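Aminoglycoside N(3)-acetyltransferase (Enterobacter cloacae, PDB 6NP3) transfers an acetyl group from acetyl-CoA to the N3 amine of 2-deoxystreptamine antibiotics such as gentamicin, probably conferring resistance to them. Local coordinates at residues A[41-46]-A[103-108]; A[86-91]-A[190-195]; A[229-234]-A[247-252]. One frame throughout, in Å; residues are numbered along the deposited sequence. Where two conformers were deposited one is given.

Contact 1. Residues A[41-46]-A[103-108]; sequences TLVDAL and EFIRTY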
ATOM      1  N   THR A  41      17.019  -7.219   7.130  1.00 18.74           N
ATOM      2  CA  THR A  41      17.942  -6.120   7.423  1.00 19.16           C
ATOM      3  C   THR A  41      17.295  -4.769   7.151  1.00 17.47           C
ATOM      4  O   THR A  41      17.427  -3.829   7.944  1.00 17.63           O
ATOM      5  CB  THR A  41      19.226  -6.284   6.602  1.00 21.30           C
ATOM      6  OG1 THR A  41      19.835  -7.536   6.946  1.00 23.90           O
ATOM      7  CG2 THR A  41      20.207  -5.141   6.860  1.00 21.90           C
ATOM      8  N   LEU A  42      16.586  -4.654   6.034  1.00 17.01           N
ATOM      9  CA  LEU A  42      15.916  -3.405   5.708  1.00 16.42           C
ATOM     10  C   LEU A  42      14.688  -3.173   6.567  1.00 15.69           C
ATOM     11  O   LEU A  42      14.429  -2.030   6.949  1.00 15.86           O
ATOM     12  CB  LEU A  42      15.571  -3.389   4.231  1.00 17.58           C
ATOM     13  CG  LEU A  42      14.851  -2.138   3.737  1.00 17.28           C
ATOM     14  CD1 LEU A  42      15.566  -0.873   4.031  1.00 18.49           C
ATOM     15  CD2 LEU A  42      14.649  -2.279   2.216  1.00 18.34           C
ATOM     16  N   VAL A  43      13.919  -4.215   6.884  1.00 15.75           N
ATOM     17  CA  VAL A  43      12.822  -4.047   7.837  1.00 15.94           C
ATOM     18  C   VAL A  43      13.355  -3.507   9.165  1.00 15.65           C
ATOM     19  O   VAL A  43      12.810  -2.555   9.743  1.00 15.93           O
ATOM     20  CB  VAL A  43      12.071  -5.378   8.022  1.00 16.52           C
ATOM     21  CG1 VAL A  43      11.032  -5.267   9.106  1.00 17.26           C
ATOM     22  CG2 VAL A  43      11.430  -5.815   6.745  1.00 17.80           C
ATOM     23  N   ASP A  44      14.423  -4.128   9.688  1.00 16.20           N
ATOM     24  CA  ASP A  44      15.013  -3.667  10.944  1.00 16.66           C
ATOM     25  C   ASP A  44      15.488  -2.230  10.832  1.00 15.70           C
ATOM     26  O   ASP A  44      15.356  -1.442  11.775  1.00 16.47           O
ATOM     27  CB  ASP A  44      16.185  -4.563  11.364  1.00 18.37           C
ATOM     28  CG  ASP A  44      15.761  -5.974  11.711  1.00 20.46           C
ATOM     29  OD1 ASP A  44      14.584  -6.210  12.051  1.00 20.92           O
ATOM     30  OD2 ASP A  44      16.639  -6.864  11.688  1.00 22.47           O
ATOM     31  N   ALA A  45      16.086  -1.877   9.702  1.00 15.65           N
ATOM     32  CA  ALA A  45      16.566  -0.513   9.527  1.00 15.48           C
ATOM     33  C   ALA A  45      15.411   0.486   9.508  1.00 15.39           C
ATOM     34  O   ALA A  45      15.518   1.569  10.093  1.00 16.09           O
ATOM     35  CB  ALA A  45      17.350  -0.415   8.223  1.00 15.29           C
ATOM     36  N   LEU A  46      14.307   0.151   8.834  1.00 15.17           N
ATOM     37  CA  LEU A  46      13.148   1.038   8.812  1.00 15.59           C
ATOM     38  C   LEU A  46      12.589   1.260  10.211  1.00 15.26           C
ATOM     39  O   LEU A  46      12.249   2.389  10.588  1.00 15.15           O
ATOM     40  CB  LEU A  46      12.069   0.451   7.901  1.00 17.39           C
ATOM     41  CG  LEU A  46      12.374   0.334   6.409  1.00 20.83           C
ATOM     42  CD1 LEU A  46      11.358  -0.538   5.714  1.00 23.19           C
ATOM     43  CD2 LEU A  46      12.400   1.738   5.818  1.00 23.87           C
ATOM     44  N   GLU A 103       6.079  -9.656   3.256  1.00 15.86           N
ATOM     45  CA  GLU A 103       5.898 -10.812   4.128  1.00 16.28           C
ATOM     46  C   GLU A 103       6.762 -10.701   5.376  1.00 17.07           C
ATOM     47  O   GLU A 103       6.351 -11.158   6.444  1.00 17.35           O
ATOM     48  CB  GLU A 103       6.164 -12.090   3.328  1.00 18.25           C
ATOM     49  CG  GLU A 103       6.044 -13.393   4.109  1.00 19.77           C
ATOM     50  CD  GLU A 103       4.626 -13.724   4.542  1.00 19.66           C
ATOM     51  OE1 GLU A 103       4.427 -14.817   5.130  1.00 22.37           O
ATOM     52  OE2 GLU A 103       3.691 -12.913   4.308  1.00 18.28           O
ATOM     53  N   PHE A 104       7.938 -10.072   5.262  1.00 16.69           N
ATOM     54  CA  PHE A 104       8.775  -9.828   6.431  1.00 16.41           C
ATOM     55  C   PHE A 104       8.144  -8.778   7.330  1.00 16.08           C
ATOM     56  O   PHE A 104       8.173  -8.907   8.554  1.00 17.20           O
ATOM     57  CB  PHE A 104      10.178  -9.384   6.008  1.00 17.54           C
ATOM     58  CG  PHE A 104      10.965 -10.452   5.307  1.00 18.50           C
ATOM     59  CD1 PHE A 104      10.814 -10.665   3.953  1.00 19.19           C
ATOM     60  CD2 PHE A 104      11.835 -11.265   6.011  1.00 20.51           C
ATOM     61  CE1 PHE A 104      11.517 -11.668   3.305  1.00 20.77           C
ATOM     62  CE2 PHE A 104      12.548 -12.257   5.374  1.00 21.86           C
ATOM     63  CZ  PHE A 104      12.395 -12.464   4.026  1.00 21.70           C
ATOM     64  N   ILE A 105       7.579  -7.717   6.751  1.00 15.00           N
ATOM     65  CA  ILE A 105       6.892  -6.720   7.569  1.00 14.37           C
ATOM     66  C   ILE A 105       5.737  -7.353   8.338  1.00 14.87           C
ATOM     67  O   ILE A 105       5.586  -7.174   9.554  1.00 15.88           O
ATOM     68  CB  ILE A 105       6.422  -5.545   6.686  1.00 14.24           C
ATOM     69  CG1 ILE A 105       7.630  -4.784   6.119  1.00 15.20           C
ATOM     70  CG2 ILE A 105       5.523  -4.614   7.487  1.00 14.18           C
ATOM     71  CD1 ILE A 105       7.276  -3.643   5.177  1.00 16.45           C
ATOM     72  N   ARG A 106       4.874  -8.072   7.633  1.00 15.21           N
ATOM     73  CA  ARG A 106       3.652  -8.515   8.280  1.00 15.70           C
ATOM     74  C   ARG A 106       3.900  -9.569   9.356  1.00 15.76           C
ATOM     75  O   ARG A 106       3.099  -9.680  10.287  1.00 16.42           O
ATOM     76  CB  ARG A 106       2.624  -8.976   7.245  1.00 17.69           C
ATOM     77  CG  ARG A 106       2.863 -10.344   6.663  1.00 18.87           C
ATOM     78  CD  ARG A 106       1.965 -11.394   7.303  1.00 19.54           C
ATOM     79  NE  ARG A 106       2.262 -12.715   6.771  1.00 18.86           N
ATOM     80  CZ  ARG A 106       1.948 -13.846   7.378  1.00 20.13           C
ATOM     81  NH1 ARG A 106       1.228 -13.813   8.485  1.00 21.08           N
ATOM     82  NH2 ARG A 106       2.300 -15.001   6.835  1.00 21.69           N
ATOM     83  N   THR A 107       4.986 -10.338   9.265  1.00 16.58           N
ATOM     84  CA  THR A 107       5.331 -11.315  10.299  1.00 18.03           C
ATOM     85  C   THR A 107       6.173 -10.737  11.436  1.00 18.23           C
ATOM     86  O   THR A 107       6.543 -11.474  12.361  1.00 19.70           O
ATOM     87  CB  THR A 107       6.055 -12.525   9.678  1.00 19.72           C
ATOM     88  OG1 THR A 107       7.216 -12.091   8.969  1.00 20.17           O
ATOM     89  CG2 THR A 107       5.120 -13.300   8.762  1.00 19.97           C
ATOM     90  N   TYR A 108       6.495  -9.456  11.397  1.00 17.05           N
ATOM     91  CA  TYR A 108       7.277  -8.864  12.472  1.00 17.98           C
ATOM     92  C   TYR A 108       6.492  -8.933  13.777  1.00 17.93           C
ATOM     93  O   TYR A 108       5.281  -8.679  13.802  1.00 17.23           O
ATOM     94  CB  TYR A 108       7.578  -7.408  12.138  1.00 18.05           C
ATOM     95  CG  TYR A 108       8.612  -6.800  13.035  1.00 18.57           C
ATOM     96  CD1 TYR A 108       9.953  -7.080  12.834  1.00 21.10           C
ATOM     97  CD2 TYR A 108       8.255  -5.958  14.083  1.00 18.59           C
ATOM     98  CE1 TYR A 108      10.918  -6.552  13.646  1.00 21.69           C
ATOM     99  CE2 TYR A 108       9.226  -5.414  14.903  1.00 20.02           C
ATOM    100  CZ  TYR A 108      10.549  -5.719  14.664  1.00 21.30           C
ATOM    101  OH  TYR A 108      11.526  -5.187  15.470  1.00 24.09           O
TER
HETATM  102  O   HOH W   1      13.967  -4.937  14.475  1.00 27.68           O

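Contact 2. Residues A[86-91]-A[190-195]; sequences AFDPDH and PLLREG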
ATOM      1  N   ALA A  86     -10.857 -18.971   4.199  1.00 17.43           N
ATOM      2  CA  ALA A  86     -11.146 -17.664   4.775  1.00 17.39           C
ATOM      3  C   ALA A  86      -9.860 -16.894   5.055  1.00 16.89           C
ATOM      4  O   ALA A  86      -8.832 -17.472   5.425  1.00 17.39           O
ATOM      5  CB  ALA A  86     -11.928 -17.797   6.078  1.00 19.07           C
ATOM      6  N   PHE A  87      -9.910 -15.574   4.838  1.00 16.10           N
ATOM      7  CA  PHE A  87      -8.784 -14.709   5.182  1.00 14.93           C
ATOM      8  C   PHE A  87      -8.553 -14.737   6.684  1.00 15.94           C
ATOM      9  O   PHE A  87      -9.435 -14.378   7.467  1.00 17.45           O
ATOM     10  CB  PHE A  87      -9.053 -13.279   4.722  1.00 14.87           C
ATOM     11  CG  PHE A  87      -7.950 -12.306   5.066  1.00 14.46           C
ATOM     12  CD1 PHE A  87      -6.713 -12.384   4.452  1.00 14.65           C
ATOM     13  CD2 PHE A  87      -8.173 -11.283   5.972  1.00 15.01           C
ATOM     14  CE1 PHE A  87      -5.731 -11.482   4.745  1.00 15.17           C
ATOM     15  CE2 PHE A  87      -7.151 -10.367   6.260  1.00 15.27           C
ATOM     16  CZ  PHE A  87      -5.962 -10.485   5.633  1.00 15.17           C
ATOM     17  N   ASP A  88      -7.372 -15.165   7.087  1.00 16.29           N
ATOM     18  CA  ASP A  88      -7.009 -15.201   8.500  1.00 17.47           C
ATOM     19  C   ASP A  88      -5.844 -14.239   8.672  1.00 17.66           C
ATOM     20  O   ASP A  88      -4.732 -14.540   8.202  1.00 17.72           O
ATOM     21  CB  ASP A  88      -6.593 -16.619   8.888  1.00 20.50           C
ATOM     22  CG  ASP A  88      -6.303 -16.754  10.361  1.00 25.08           C
ATOM     23  OD1 ASP A  88      -6.068 -15.709  11.011  1.00 25.59           O
ATOM     24  OD2 ASP A  88      -6.296 -17.903  10.857  1.00 28.49           O
ATOM     25  N   PRO A  89      -6.059 -13.058   9.272  1.00 18.14           N
ATOM     26  CA  PRO A  89      -5.002 -12.034   9.270  1.00 18.36           C
ATOM     27  C   PRO A  89      -3.731 -12.486   9.953  1.00 17.75           C
ATOM     28  O   PRO A  89      -2.643 -12.010   9.601  1.00 18.94           O
ATOM     29  CB  PRO A  89      -5.659 -10.852  10.004  1.00 20.52           C
ATOM     30  CG  PRO A  89      -6.817 -11.429  10.750  1.00 23.24           C
ATOM     31  CD  PRO A  89      -7.305 -12.556   9.889  1.00 21.11           C
ATOM     32  N   ASP A  90      -3.827 -13.420  10.904  1.00 18.94           N
ATOM     33  CA  ASP A  90      -2.639 -13.869  11.615  1.00 20.30           C
ATOM     34  C   ASP A  90      -1.774 -14.806  10.782  1.00 20.17           C
ATOM     35  O   ASP A  90      -0.586 -14.971  11.088  1.00 22.42           O
ATOM     36  CB  ASP A  90      -3.021 -14.553  12.939  1.00 23.93           C
ATOM     37  CG  ASP A  90      -3.738 -13.615  13.905  1.00 27.58           C
ATOM     38  OD1 ASP A  90      -3.316 -12.448  14.041  1.00 29.06           O
ATOM     39  OD2 ASP A  90      -4.716 -14.052  14.551  1.00 30.83           O
ATOM     40  N   HIS A  91      -2.339 -15.436   9.748  1.00 19.32           N
ATOM     41  CA  HIS A  91      -1.630 -16.473   9.006  1.00 19.82           C
ATOM     42  C   HIS A  91      -1.548 -16.253   7.505  1.00 20.18           C
ATOM     43  O   HIS A  91      -0.707 -16.883   6.859  1.00 23.34           O
ATOM     44  CB  HIS A  91      -2.267 -17.836   9.289  1.00 22.54           C
ATOM     45  CG  HIS A  91      -2.225 -18.202  10.742  1.00 25.12           C
ATOM     46  ND1 HIS A  91      -3.280 -17.979  11.601  1.00 27.12           N
ATOM     47  CD2 HIS A  91      -1.222 -18.699  11.502  1.00 27.80           C
ATOM     48  CE1 HIS A  91      -2.944 -18.375  12.816  1.00 28.50           C
ATOM     49  NE2 HIS A  91      -1.700 -18.812  12.782  1.00 29.27           N
ATOM     50  N   PRO A 190     -13.663 -13.945   1.296  1.00 16.02           N
ATOM     51  CA  PRO A 190     -14.095 -14.789   2.419  1.00 16.79           C
ATOM     52  C   PRO A 190     -13.465 -14.307   3.714  1.00 18.62           C
ATOM     53  O   PRO A 190     -12.232 -14.318   3.856  1.00 18.73           O
ATOM     54  CB  PRO A 190     -13.588 -16.175   2.003  1.00 16.89           C
ATOM     55  CG  PRO A 190     -12.329 -15.893   1.240  1.00 18.11           C
ATOM     56  CD  PRO A 190     -12.461 -14.482   0.639  1.00 17.41           C
ATOM     57  N   LEU A 191     -14.297 -13.813   4.628  1.00 20.69           N
ATOM     58  CA  LEU A 191     -13.830 -13.247   5.888  1.00 22.03           C
ATOM     59  C   LEU A 191     -14.088 -14.233   7.021  1.00 22.00           C
ATOM     60  O   LEU A 191     -14.916 -15.140   6.900  1.00 22.63           O
ATOM     61  CB  LEU A 191     -14.574 -11.951   6.213  1.00 25.97           C
ATOM     62  CG  LEU A 191     -14.649 -10.834   5.190  1.00 29.47           C
ATOM     63  CD1 LEU A 191     -15.358  -9.621   5.786  1.00 31.01           C
ATOM     64  CD2 LEU A 191     -13.277 -10.459   4.712  1.00 31.16           C
ATOM     65  N   LEU A 192     -13.404 -14.022   8.143  1.00 22.56           N
ATOM     66  CA  LEU A 192     -13.720 -14.716   9.388  1.00 25.30           C
ATOM     67  C   LEU A 192     -14.578 -13.795  10.244  1.00 28.54           C
ATOM     68  O   LEU A 192     -14.211 -12.639  10.480  1.00 28.79           O
ATOM     69  CB  LEU A 192     -12.458 -15.096  10.165  1.00 26.35           C
ATOM     70  CG  LEU A 192     -11.682 -16.303   9.647  1.00 27.66           C
ATOM     71  CD1 LEU A 192     -10.392 -16.448  10.439  1.00 28.87           C
ATOM     72  CD2 LEU A 192     -12.515 -17.568   9.709  1.00 27.92           C
ATOM     73  N   ARG A 193     -15.724 -14.300  10.689  1.00 33.17           N
ATOM     74  CA  ARG A 193     -16.610 -13.577  11.593  1.00 38.26           C
ATOM     75  C   ARG A 193     -17.025 -14.549  12.689  1.00 41.36           C
ATOM     76  O   ARG A 193     -17.769 -15.504  12.434  1.00 40.03           O
ATOM     77  CB  ARG A 193     -17.812 -13.017  10.834  1.00 40.23           C
ATOM     78  CG  ARG A 193     -17.449 -11.775  10.013  1.00 42.63           C
ATOM     79  CD  ARG A 193     -18.626 -11.194   9.231  1.00 44.81           C
ATOM     80  NE  ARG A 193     -18.234  -9.985   8.506  1.00 46.49           N
ATOM     81  CZ  ARG A 193     -19.004  -9.352   7.630  1.00 47.32           C
ATOM     82  NH1 ARG A 193     -20.214  -9.808   7.351  1.00 47.52           N
ATOM     83  NH2 ARG A 193     -18.564  -8.259   7.025  1.00 47.87           N
ATOM     84  N   GLU A 194     -16.510 -14.329  13.896  1.00 44.65           N
ATOM     85  CA  GLU A 194     -16.741 -15.237  15.014  1.00 48.84           C
ATOM     86  C   GLU A 194     -16.338 -16.666  14.644  1.00 46.44           C
ATOM     87  O   GLU A 194     -17.064 -17.634  14.894  1.00 45.76           O
ATOM     88  CB  GLU A 194     -18.194 -15.159  15.492  1.00 55.51           C
ATOM     89  CG  GLU A 194     -18.558 -13.853  16.203  1.00 60.89           C
ATOM     90  CD  GLU A 194     -20.056 -13.643  16.384  1.00 66.97           C
ATOM     91  OE1 GLU A 194     -20.459 -12.498  16.686  1.00 67.67           O
ATOM     92  OE2 GLU A 194     -20.832 -14.608  16.227  1.00 67.48           O
ATOM     93  N   GLY A 195     -15.167 -16.795  14.024  1.00 44.54           N
ATOM     94  CA  GLY A 195     -14.586 -18.090  13.731  1.00 43.24           C
ATOM     95  C   GLY A 195     -15.147 -18.806  12.524  1.00 42.30           C
ATOM     96  O   GLY A 195     -14.680 -19.910  12.208  1.00 42.74           O
TER
HETATM   97  O   HOH W   2     -11.036 -12.506   8.315  1.00 24.03           O

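Contact 3. Residues A[229-234]-A[247-252]; sequences DYLART and RLIDAA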
ATOM      1  N   ASP A 229       4.085  13.244 -12.996  0.52 19.51           N
ATOM      2  CA  ASP A 229       3.915  14.692 -13.049  0.52 19.65           C
ATOM      3  C   ASP A 229       4.383  15.327 -11.748  0.52 18.17           C
ATOM      4  O   ASP A 229       5.212  16.245 -11.754  0.52 18.42           O
ATOM      5  CB  ASP A 229       2.452  15.042 -13.335  0.52 21.06           C
ATOM      6  CG  ASP A 229       2.240  15.610 -14.728  0.52 23.74           C
ATOM      7  OD1 ASP A 229       3.223  15.866 -15.449  0.52 26.30           O
ATOM      8  OD2 ASP A 229       1.075  15.818 -15.114  0.52 22.55           O
ATOM      9  N   TYR A 230       3.940  14.771 -10.617  1.00 17.17           N
ATOM     10  CA  TYR A 230       4.266  15.353  -9.316  1.00 16.15           C
ATOM     11  C   TYR A 230       5.768  15.409  -9.120  1.00 15.49           C
ATOM     12  O   TYR A 230       6.311  16.428  -8.689  1.00 16.27           O
ATOM     13  CB  TYR A 230       3.624  14.531  -8.204  1.00 15.23           C
ATOM     14  CG  TYR A 230       3.898  15.009  -6.815  1.00 14.27           C
ATOM     15  CD1 TYR A 230       3.142  15.995  -6.267  1.00 14.32           C
ATOM     16  CD2 TYR A 230       4.914  14.453  -6.043  1.00 14.71           C
ATOM     17  CE1 TYR A 230       3.354  16.404  -4.957  1.00 14.48           C
ATOM     18  CE2 TYR A 230       5.151  14.871  -4.761  1.00 14.56           C
ATOM     19  CZ  TYR A 230       4.375  15.845  -4.226  1.00 14.01           C
ATOM     20  OH  TYR A 230       4.627  16.217  -2.927  1.00 15.21           O
ATOM     21  N   LEU A 231       6.446  14.317  -9.439  1.00 16.23           N
ATOM     22  CA  LEU A 231       7.879  14.257  -9.218  1.00 17.14           C
ATOM     23  C   LEU A 231       8.635  15.175 -10.161  1.00 17.97           C
ATOM     24  O   LEU A 231       9.741  15.609  -9.827  1.00 19.63           O
ATOM     25  CB  LEU A 231       8.364  12.819  -9.352  1.00 19.15           C
ATOM     26  CG  LEU A 231       7.857  11.901  -8.235  1.00 20.59           C
ATOM     27  CD1 LEU A 231       8.209  10.445  -8.531  1.00 23.04           C
ATOM     28  CD2 LEU A 231       8.429  12.298  -6.877  1.00 20.26           C
ATOM     29  N   ALA A 232       8.057  15.519 -11.300  1.00 17.65           N
ATOM     30  CA  ALA A 232       8.689  16.482 -12.189  1.00 18.57           C
ATOM     31  C   ALA A 232       8.496  17.909 -11.724  1.00 18.19           C
ATOM     32  O   ALA A 232       9.162  18.803 -12.257  1.00 19.14           O
ATOM     33  CB  ALA A 232       8.088  16.363 -13.593  1.00 21.18           C
ATOM     34  N   ARG A 233       7.594  18.146 -10.763  1.00 18.32           N
ATOM     35  CA  ARG A 233       7.153  19.479 -10.402  1.00 19.24           C
ATOM     36  C   ARG A 233       7.412  19.854  -8.953  1.00 18.23           C
ATOM     37  O   ARG A 233       7.011  20.949  -8.552  1.00 20.65           O
ATOM     38  CB  ARG A 233       5.640  19.598 -10.636  1.00 20.96           C
ATOM     39  CG  ARG A 233       5.249  19.655 -12.100  1.00 22.99           C
ATOM     40  CD  ARG A 233       3.740  19.542 -12.251  1.00 25.71           C
ATOM     41  NE  ARG A 233       3.296  19.652 -13.640  1.00 27.88           N
ATOM     42  CZ  ARG A 233       2.673  20.713 -14.142  1.00 29.36           C
ATOM     43  NH1 ARG A 233       2.403  21.757 -13.373  1.00 31.18           N
ATOM     44  NH2 ARG A 233       2.310  20.721 -15.416  1.00 30.88           N
ATOM     45  N   THR A 234       8.056  18.991  -8.160  1.00 16.93           N
ATOM     46  CA  THR A 234       8.101  19.137  -6.711  1.00 16.52           C
ATOM     47  C   THR A 234       9.485  18.802  -6.200  1.00 16.23           C
ATOM     48  O   THR A 234      10.117  17.850  -6.662  1.00 17.46           O
ATOM     49  CB  THR A 234       7.106  18.161  -6.052  1.00 16.58           C
ATOM     50  OG1 THR A 234       5.835  18.274  -6.695  1.00 17.26           O
ATOM     51  CG2 THR A 234       6.938  18.455  -4.589  1.00 17.50           C
ATOM     52  N   ARG A 247      13.189   8.017  -2.693  1.00 15.72           N
ATOM     53  CA  ARG A 247      12.530   9.297  -2.535  1.00 16.47           C
ATOM     54  C   ARG A 247      11.653   9.243  -1.296  1.00 14.48           C
ATOM     55  O   ARG A 247      11.081   8.203  -0.979  1.00 14.98           O
ATOM     56  CB  ARG A 247      11.560   9.559  -3.708  1.00 20.91           C
ATOM     57  CG  ARG A 247      12.229   9.866  -5.040  1.00 24.50           C
ATOM     58  CD  ARG A 247      11.457   9.243  -6.213  1.00 28.27           C
ATOM     59  NE  ARG A 247      11.378   7.798  -6.048  1.00 32.21           N
ATOM     60  CZ  ARG A 247      12.264   6.938  -6.530  1.00 33.39           C
ATOM     61  NH1 ARG A 247      13.296   7.362  -7.241  1.00 35.08           N
ATOM     62  NH2 ARG A 247      12.116   5.646  -6.302  1.00 32.95           N
ATOM     63  N   LEU A 248      11.497  10.384  -0.635  1.00 13.99           N
ATOM     64  CA  LEU A 248      10.650  10.497   0.551  1.00 13.20           C
ATOM     65  C   LEU A 248       9.627  11.591   0.290  1.00 13.27           C
ATOM     66  O   LEU A 248       9.970  12.768   0.177  1.00 15.38           O
ATOM     67  CB  LEU A 248      11.495  10.776   1.787  1.00 14.08           C
ATOM     68  CG  LEU A 248      10.778  10.667   3.117  1.00 14.28           C
ATOM     69  CD1 LEU A 248      10.233   9.273   3.377  1.00 14.20           C
ATOM     70  CD2 LEU A 248      11.744  11.037   4.228  1.00 16.07           C
ATOM     71  N   ILE A 249       8.373  11.181   0.158  1.00 13.01           N
ATOM     72  CA  ILE A 249       7.301  12.017  -0.371  1.00 12.83           C
ATOM     73  C   ILE A 249       6.297  12.339   0.724  1.00 12.50           C
ATOM     74  O   ILE A 249       5.892  11.449   1.485  1.00 12.75           O
ATOM     75  CB  ILE A 249       6.586  11.235  -1.495  1.00 14.04           C
ATOM     76  CG1 ILE A 249       7.528  11.002  -2.672  1.00 15.15           C
ATOM     77  CG2 ILE A 249       5.320  11.944  -1.958  1.00 14.74           C
ATOM     78  CD1 ILE A 249       7.077   9.952  -3.642  1.00 16.99           C
ATOM     79  N   ASP A 250       5.879  13.602   0.813  0.61 12.84           N
ATOM     80  CA  ASP A 250       4.792  13.965   1.711  0.61 13.25           C
ATOM     81  C   ASP A 250       3.483  13.420   1.138  0.61 12.34           C
ATOM     82  O   ASP A 250       3.067  13.790   0.029  0.61 12.76           O
ATOM     83  CB  ASP A 250       4.712  15.482   1.902  0.61 14.63           C
ATOM     84  CG  ASP A 250       3.632  15.869   2.884  0.61 16.30           C
ATOM     85  OD1 ASP A 250       3.899  15.871   4.093  0.61 20.27           O
ATOM     86  OD2 ASP A 250       2.479  16.116   2.519  0.61 15.61           O
ATOM     87  N   ALA A 251       2.829  12.527   1.883  1.00 11.73           N
ATOM     88  CA  ALA A 251       1.682  11.802   1.347  1.00 11.84           C
ATOM     89  C   ALA A 251       0.490  12.719   1.149  1.00 11.35           C
ATOM     90  O   ALA A 251      -0.201  12.654   0.126  1.00 11.90           O
ATOM     91  CB  ALA A 251       1.298  10.648   2.271  1.00 12.25           C
ATOM     92  N   ALA A 252       0.194  13.560   2.136  1.00 11.79           N
ATOM     93  CA  ALA A 252      -0.931  14.470   1.983  1.00 12.97           C
ATOM     94  C   ALA A 252      -0.740  15.370   0.772  1.00 12.84           C
ATOM     95  O   ALA A 252      -1.698  15.664   0.047  1.00 13.45           O
ATOM     96  CB  ALA A 252      -1.119  15.299   3.250  1.00 13.97           C
TER
HETATM   97  O   HOH W   3       6.592  15.309  -1.281  1.00 16.33           O

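Contact 1. Residues A[41-46]-A[103-108]
D44 OD1 accepts from two donors: Q40 NE2, one turn back on the same helix, and water 1, which donates to it at 2.8 Å and lies 2.6 Å from Y108 OH. The water thus ties helix 39-50 to the turn just after helix 101-106, two helices of the alpha/beta acetyltransferase fold packed against each other. Y108 CE1 lies 4.0 Å from D44 OD1, with the ring and carboxylate planes 65° apart. The apolar middle belongs to V43. Its CG1 stands anti to the backbone N (chi1 174°) and comes within 4.3 Å of Y108 CD1, while CG2 meets F104 CB at 3.9 Å and I105 CG1 about as closely. Only the CB of F104 joins in; its ring leads away, toward P39 and Q40, and approaches A100, which binds CoA in a complex of this protein. Within 103-108, R106 holds E103 side-on, NE and NH2 each taking one carboxylate oxygen. The NE bond is nearly straight, at 177°. T107 OG1 donates to E103 O on a lone pair, and T107 CG2 sits 3.5 Å above the centre of the R106 guanidinium.

Contact 2. Residues A[86-91]-A[190-195]
Two torsions of L192 bring its branches onto the loop: chi1 (-77°) sets CG beside the backbone N and 3.7 Å from F87 O, and chi2 (174°) holds CD1 anti to CA, where it touches the same F87 O and lies 4.1 Å from D88 CA. The other methyl, CD2, turns to A86 CB at 3.7 Å. The leucine fork therefore straddles the loop backbone, with A86 at one branch and D88 at the other.

The backbones also join directly. F87 N donates to P190 O at 2.8 Å in a nearly straight bond, although the donor is tilted out of the carbonyl plane. Farther along, F87 O and L192 N are joined by water 2, which donates to the carbonyl at 2.6 Å and accepts from the amide. The pattern resembles a single parallel beta bridge at F87 and L191, with water replacing one direct bond; the loop runs beside strand 184-193 from A86 to D88, drawing apart from it as it goes. That strand is paired through L191 and V198 with strand 196-205, and the connection through E194 and G195 has backbone angles close to those of a type I' turn.

The F87 ring swings away from the strand and meets W62 edge-to-face, among A92, P117 and S120. Within the loop, D88 OD1 accepts from D90 N at 3.2 Å, an Asx turn, and H91 ND1 makes a weak bond to D88 OD2.

Contact 3. Residues A[229-234]-A[247-252]
Y230 reaches from helix 222-233 across to strand 244-250. Its CB points at the strand, and CG stands anti to the backbone N (chi1 179°). Over the centre of one ring face lies T234 OG1, 3.5 Å above the plane; that hydroxyl donates to Y230 O at 2.8 Å, so T234, four residues on, lays its hydroxyl over the tyrosine ring. R233 N reaches the same carbonyl from the opposite face of its plane. At CE2 the ring meets I249 CG2, 4.1 Å away, the tyrosine and isoleucine lying alongside and pointing opposite ways. The ring also packs edge-to-face with F257. At the tip, OH is hydrogen-bonded to D253 OD2 and accepts from water 3 at 2.7 Å. The water lies at the ring's edge, in its plane, and accepts in turn from D250 N, which links the phenol to the strand backbone.

Beside the tyrosine, L231 spreads its two methyls: CD2 approaches I249 CD1, and CD1 lies 4.2 Å from R247 CD. The arginine chain is bent there, and its NH2 ends on S159 OG. The short helix and strand segments cross at 99°, with their axes 11.5 Å apart.

D250 is at the N-cap of helix 251-265, OD2 receiving D253 N in one of its two modelled conformers. The arrangement is that of a helix laid across the strand of a beta-hairpin, 237-241 with 244-250, at the edge of the mixed sheet, where that strand runs directly into a capped helix.

In the fold
From the N terminus, helix 39-50 opens contact 1, and before it closes at 103-108 the chain has laid down the loop 86-91, which waits for 190-195 to complete contact 2. The two closures therefore cross, and they also touch: R106 NH1 makes a weak hydrogen bond to D90 O, although their centres are 23 Å apart. Contact 1 ties helix 101-106 to helix 39-50, and contact 2 ties the loop before helix 101-106 to the two-stranded sheet 184-193/196-205. Contact 3 comes later, in series, and closes a short loop that runs from helix 222-233 through strand 237-241 into 244-250. It lies across the chain's centre from contact 2, centres about 36 Å apart.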